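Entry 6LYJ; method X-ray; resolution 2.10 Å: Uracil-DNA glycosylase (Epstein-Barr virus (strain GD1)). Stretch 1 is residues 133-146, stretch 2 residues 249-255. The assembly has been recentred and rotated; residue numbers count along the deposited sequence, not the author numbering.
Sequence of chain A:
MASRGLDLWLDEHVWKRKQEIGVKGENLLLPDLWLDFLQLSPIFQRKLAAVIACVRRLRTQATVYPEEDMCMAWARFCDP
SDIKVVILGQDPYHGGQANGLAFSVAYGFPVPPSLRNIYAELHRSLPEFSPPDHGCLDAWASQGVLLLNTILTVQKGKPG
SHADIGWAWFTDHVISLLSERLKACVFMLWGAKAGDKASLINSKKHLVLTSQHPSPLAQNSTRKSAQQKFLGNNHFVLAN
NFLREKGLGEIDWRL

Stretch 1, residues 133-146: DHGCLDAWASQGVL
Stretch 2, residues 249-255: GEIDWRL

The contact joins a short helix, residues 138-142, with the loop before it and the strand start after it, to the C-terminal tail 249-255, which has no regular helix or strand. The tail is extended at Glu-250 (phi/psi -74/159), Ile-251 (-83/134) and Asp-252 (-90/103), turns at Trp-253 (-76/-3) and is extended again at Arg-254 (-71/144). The contact buries 555 Å² in all, and its first rule is that side chains of the helical stretch satisfy the backbone of the irregular one. Register is set by two pairs: Trp-140 CA lies 6.6 Å from Trp-253 CA, and Gln-143 CA lies 6.5 Å from Ile-251 CA. The tail thus runs broadly antiparallel to stretch 1, from Ile-251 beside Gln-143 and Val-145 to Leu-255 beside His-134.

Leu-255 covers the most surface. Its CA-to-CB bond points toward stretch 1, with chi1 at -61° (m) and chi2 at 154° (t). Leu-255 CD1 lies 3.7 Å from Trp-140 CZ2 and 3.8 Å from Leu-137 CD2; Leu-255 CD2 lies 3.5 Å from Trp-140 NE1 and 3.4 Å from Cys-136 O. Its backbone is held too: His-134, chi1 p with chi2 79°, donates from NE2 to Leu-255 O at 2.8 Å, nearly in the ring plane. The other ring nitrogen, His-134 ND1, accepts from Cys-136 N at 2.9 Å, so both ring nitrogens are engaged, one within the loop and one by the tail.

Trp-140 (-60/-49, chi1 -64°, chi2 4°) starts sideways, but its indole reaches the tail. Trp-140 NE1 donates to Trp-253 O at 3.0 Å, with an N-H...O angle of 156°. One face of that indole receives the edge of Trp-253 (chi1 -62°, chi2 104°): planes at 89°, with Trp-140 CE2 3.6 Å from Trp-253 CE3. One residue thus supplies both a polar anchor and an aromatic surface.

Gln-143, the first residue to leave helical angles (-90/10), points toward the tail with chi1 m, chi2 t and chi3 70°. Its amide pairs with the backbone of Asp-252 much as a strand neighbour would: Asp-252 N donates to Gln-143 OE1 at 2.8 Å, and Gln-143 NE2 donates to Asp-252 O, also at 2.8 Å. A water extends the pattern, donating to Gln-143 OE1 and to Glu-250 O. Gly-144 follows at 94/19, where a CB would jam against the preceding carbonyl.

Past the glycine, Val-145 (chi1 t), whose CA-to-CB bond points toward the tail, sets its CG2 4.1 Å from Ile-251 CG2 and 3.9 Å from Trp-253 CZ3. Ile-251 is m, m. The Asp-252 carboxylate (chi1 t) leads away and braces the tail internally, Asp-252 OD2 forming a salt bridge with Arg-254 NH2 at 2.8 Å.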

# COMPACT_ATOMS: atom_id res chain seq x y z
N ASP A 133 16.70 -5.50 -7.38
CA ASP A 133 17.24 -4.38 -6.63
C ASP A 133 16.50 -3.08 -6.91
O ASP A 133 16.98 -2.00 -6.53
CB ASP A 133 18.73 -4.20 -6.94
CG ASP A 133 19.50 -3.64 -5.77
OD1 ASP A 133 19.05 -3.81 -4.62
OD2 ASP A 133 20.57 -3.03 -6.00
N HIS A 134 15.33 -3.15 -7.55
CA HIS A 134 14.57 -1.97 -7.92
C HIS A 134 13.10 -2.20 -7.56
O HIS A 134 12.68 -3.32 -7.28
CB HIS A 134 14.71 -1.68 -9.42
CG HIS A 134 14.13 -2.74 -10.29
ND1 HIS A 134 12.78 -2.85 -10.54
CD2 HIS A 134 14.71 -3.78 -10.94
CE1 HIS A 134 12.55 -3.88 -11.33
NE2 HIS A 134 13.71 -4.47 -11.58
N GLY A 135 12.32 -1.13 -7.62
CA GLY A 135 10.91 -1.25 -7.31
C GLY A 135 10.01 -0.99 -8.50
O GLY A 135 8.84 -0.64 -8.34
N CYS A 136 10.55 -1.18 -9.71
CA CYS A 136 9.85 -0.87 -10.95
C CYS A 136 8.99 -2.05 -11.38
O CYS A 136 9.52 -3.12 -11.70
CB CYS A 136 10.85 -0.52 -12.05
SG CYS A 136 11.83 0.95 -11.72
N LEU A 137 7.68 -1.85 -11.39
CA LEU A 137 6.74 -2.90 -11.78
C LEU A 137 6.20 -2.71 -13.19
O LEU A 137 5.17 -3.29 -13.54
CB LEU A 137 5.59 -2.97 -10.77
CG LEU A 137 6.02 -3.22 -9.32
CD1 LEU A 137 4.83 -3.20 -8.37
CD2 LEU A 137 6.78 -4.54 -9.23
N ASP A 138 6.90 -1.91 -14.01
CA ASP A 138 6.41 -1.60 -15.35
C ASP A 138 6.13 -2.85 -16.18
O ASP A 138 5.15 -2.90 -16.92
CB ASP A 138 7.40 -0.70 -16.10
CG ASP A 138 7.65 0.62 -15.39
OD1 ASP A 138 7.27 0.75 -14.20
OD2 ASP A 138 8.18 1.55 -16.03
N ALA A 139 7.01 -3.86 -16.09
CA ALA A 139 6.84 -5.06 -16.90
C ALA A 139 5.56 -5.82 -16.53
O ALA A 139 4.86 -6.36 -17.41
CB ALA A 139 8.06 -5.96 -16.77
N TRP A 140 5.22 -5.84 -15.24
CA TRP A 140 3.92 -6.38 -14.83
C TRP A 140 2.79 -5.61 -15.49
O TRP A 140 1.87 -6.21 -16.06
CB TRP A 140 3.75 -6.31 -13.32
CG TRP A 140 4.67 -7.12 -12.49
CD1 TRP A 140 5.73 -7.87 -12.92
CD2 TRP A 140 4.61 -7.28 -11.07
NE1 TRP A 140 6.34 -8.48 -11.85
CE2 TRP A 140 5.67 -8.13 -10.70
CE3 TRP A 140 3.76 -6.78 -10.07
CZ2 TRP A 140 5.91 -8.49 -9.38
CZ3 TRP A 140 4.00 -7.14 -8.75
CH2 TRP A 140 5.07 -7.99 -8.42
N ALA A 141 2.84 -4.28 -15.41
CA ALA A 141 1.76 -3.48 -15.97
C ALA A 141 1.63 -3.71 -17.47
O ALA A 141 0.52 -3.82 -18.00
CB ALA A 141 1.99 -2.00 -15.67
N SER A 142 2.77 -3.80 -18.17
CA SER A 142 2.74 -4.04 -19.60
C SER A 142 2.16 -5.41 -19.93
O SER A 142 1.62 -5.58 -21.03
CB SER A 142 4.14 -3.90 -20.21
OG SER A 142 4.63 -2.57 -20.07
N GLN A 143 2.23 -6.37 -19.01
CA GLN A 143 1.65 -7.68 -19.26
C GLN A 143 0.19 -7.79 -18.84
O GLN A 143 -0.37 -8.89 -18.83
CB GLN A 143 2.46 -8.77 -18.56
CG GLN A 143 3.87 -8.94 -19.08
CD GLN A 143 4.62 -10.02 -18.33
OE1 GLN A 143 4.32 -11.20 -18.46
NE2 GLN A 143 5.60 -9.61 -17.52
N GLY A 144 -0.45 -6.67 -18.48
CA GLY A 144 -1.84 -6.70 -18.06
C GLY A 144 -2.09 -6.80 -16.57
O GLY A 144 -3.19 -7.17 -16.17
N VAL A 145 -1.11 -6.47 -15.74
CA VAL A 145 -1.35 -6.33 -14.30
C VAL A 145 -1.68 -4.87 -14.02
O VAL A 145 -0.85 -3.98 -14.24
CB VAL A 145 -0.13 -6.79 -13.48
CG1 VAL A 145 -0.40 -6.61 -11.99
CG2 VAL A 145 0.21 -8.24 -13.79
N LEU A 146 -2.90 -4.62 -13.56
CA LEU A 146 -3.34 -3.27 -13.23
C LEU A 146 -3.01 -2.99 -11.77
O LEU A 146 -3.55 -3.64 -10.86
CB LEU A 146 -4.83 -3.09 -13.49
CG LEU A 146 -5.30 -1.63 -13.51
CD1 LEU A 146 -4.80 -0.96 -14.78
CD2 LEU A 146 -6.81 -1.51 -13.40
N GLY A 249 -2.71 -15.95 -21.54
CA GLY A 249 -1.27 -16.01 -21.31
C GLY A 249 -0.93 -15.68 -19.87
O GLY A 249 -1.44 -14.72 -19.29
N GLU A 250 -0.05 -16.49 -19.28
CA GLU A 250 0.36 -16.27 -17.90
C GLU A 250 1.29 -15.06 -17.79
O GLU A 250 1.93 -14.63 -18.76
CB GLU A 250 1.07 -17.50 -17.34
CG GLU A 250 0.25 -18.78 -17.43
CD GLU A 250 0.96 -19.98 -16.82
OE1 GLU A 250 1.64 -19.82 -15.78
OE2 GLU A 250 0.84 -21.09 -17.38
N ILE A 251 1.37 -14.52 -16.58
CA ILE A 251 2.25 -13.40 -16.29
C ILE A 251 3.65 -13.95 -16.02
O ILE A 251 3.81 -14.92 -15.28
CB ILE A 251 1.74 -12.59 -15.08
CG1 ILE A 251 0.25 -12.25 -15.23
CG2 ILE A 251 2.58 -11.34 -14.89
CD1 ILE A 251 -0.09 -11.39 -16.43
N ASP A 252 4.65 -13.32 -16.63
CA ASP A 252 6.04 -13.54 -16.23
C ASP A 252 6.34 -12.50 -15.15
O ASP A 252 6.50 -11.31 -15.44
CB ASP A 252 6.98 -13.41 -17.43
CG ASP A 252 8.43 -13.69 -17.08
OD1 ASP A 252 8.76 -13.85 -15.89
OD2 ASP A 252 9.26 -13.75 -18.01
N TRP A 253 6.36 -12.95 -13.90
CA TRP A 253 6.52 -12.06 -12.75
C TRP A 253 7.95 -11.57 -12.56
O TRP A 253 8.19 -10.77 -11.65
CB TRP A 253 6.04 -12.76 -11.48
CG TRP A 253 4.58 -13.12 -11.51
CD1 TRP A 253 4.05 -14.36 -11.72
CD2 TRP A 253 3.47 -12.23 -11.36
NE1 TRP A 253 2.68 -14.29 -11.70
CE2 TRP A 253 2.30 -13.00 -11.48
CE3 TRP A 253 3.36 -10.85 -11.13
CZ2 TRP A 253 1.02 -12.44 -11.37
CZ3 TRP A 253 2.09 -10.29 -11.02
CH2 TRP A 253 0.94 -11.09 -11.15
N ARG A 254 8.90 -12.03 -13.38
CA ARG A 254 10.31 -11.73 -13.11
C ARG A 254 10.62 -10.27 -13.37
O ARG A 254 10.05 -9.64 -14.28
CB ARG A 254 11.21 -12.63 -13.95
CG ARG A 254 11.20 -14.09 -13.51
CD ARG A 254 12.03 -14.96 -14.44
NE ARG A 254 11.55 -14.87 -15.81
CZ ARG A 254 12.23 -15.28 -16.87
NH1 ARG A 254 13.43 -15.84 -16.72
NH2 ARG A 254 11.72 -15.16 -18.09
N LEU A 255 11.50 -9.71 -12.56
CA LEU A 255 11.87 -8.30 -12.66
C LEU A 255 13.38 -8.13 -12.75
O LEU A 255 13.88 -7.00 -12.74
CB LEU A 255 11.32 -7.51 -11.47
CG LEU A 255 9.80 -7.50 -11.31
CD1 LEU A 255 9.41 -7.27 -9.87
CD2 LEU A 255 9.20 -6.42 -12.20
O HOH W 1 2.32 -12.24 -20.00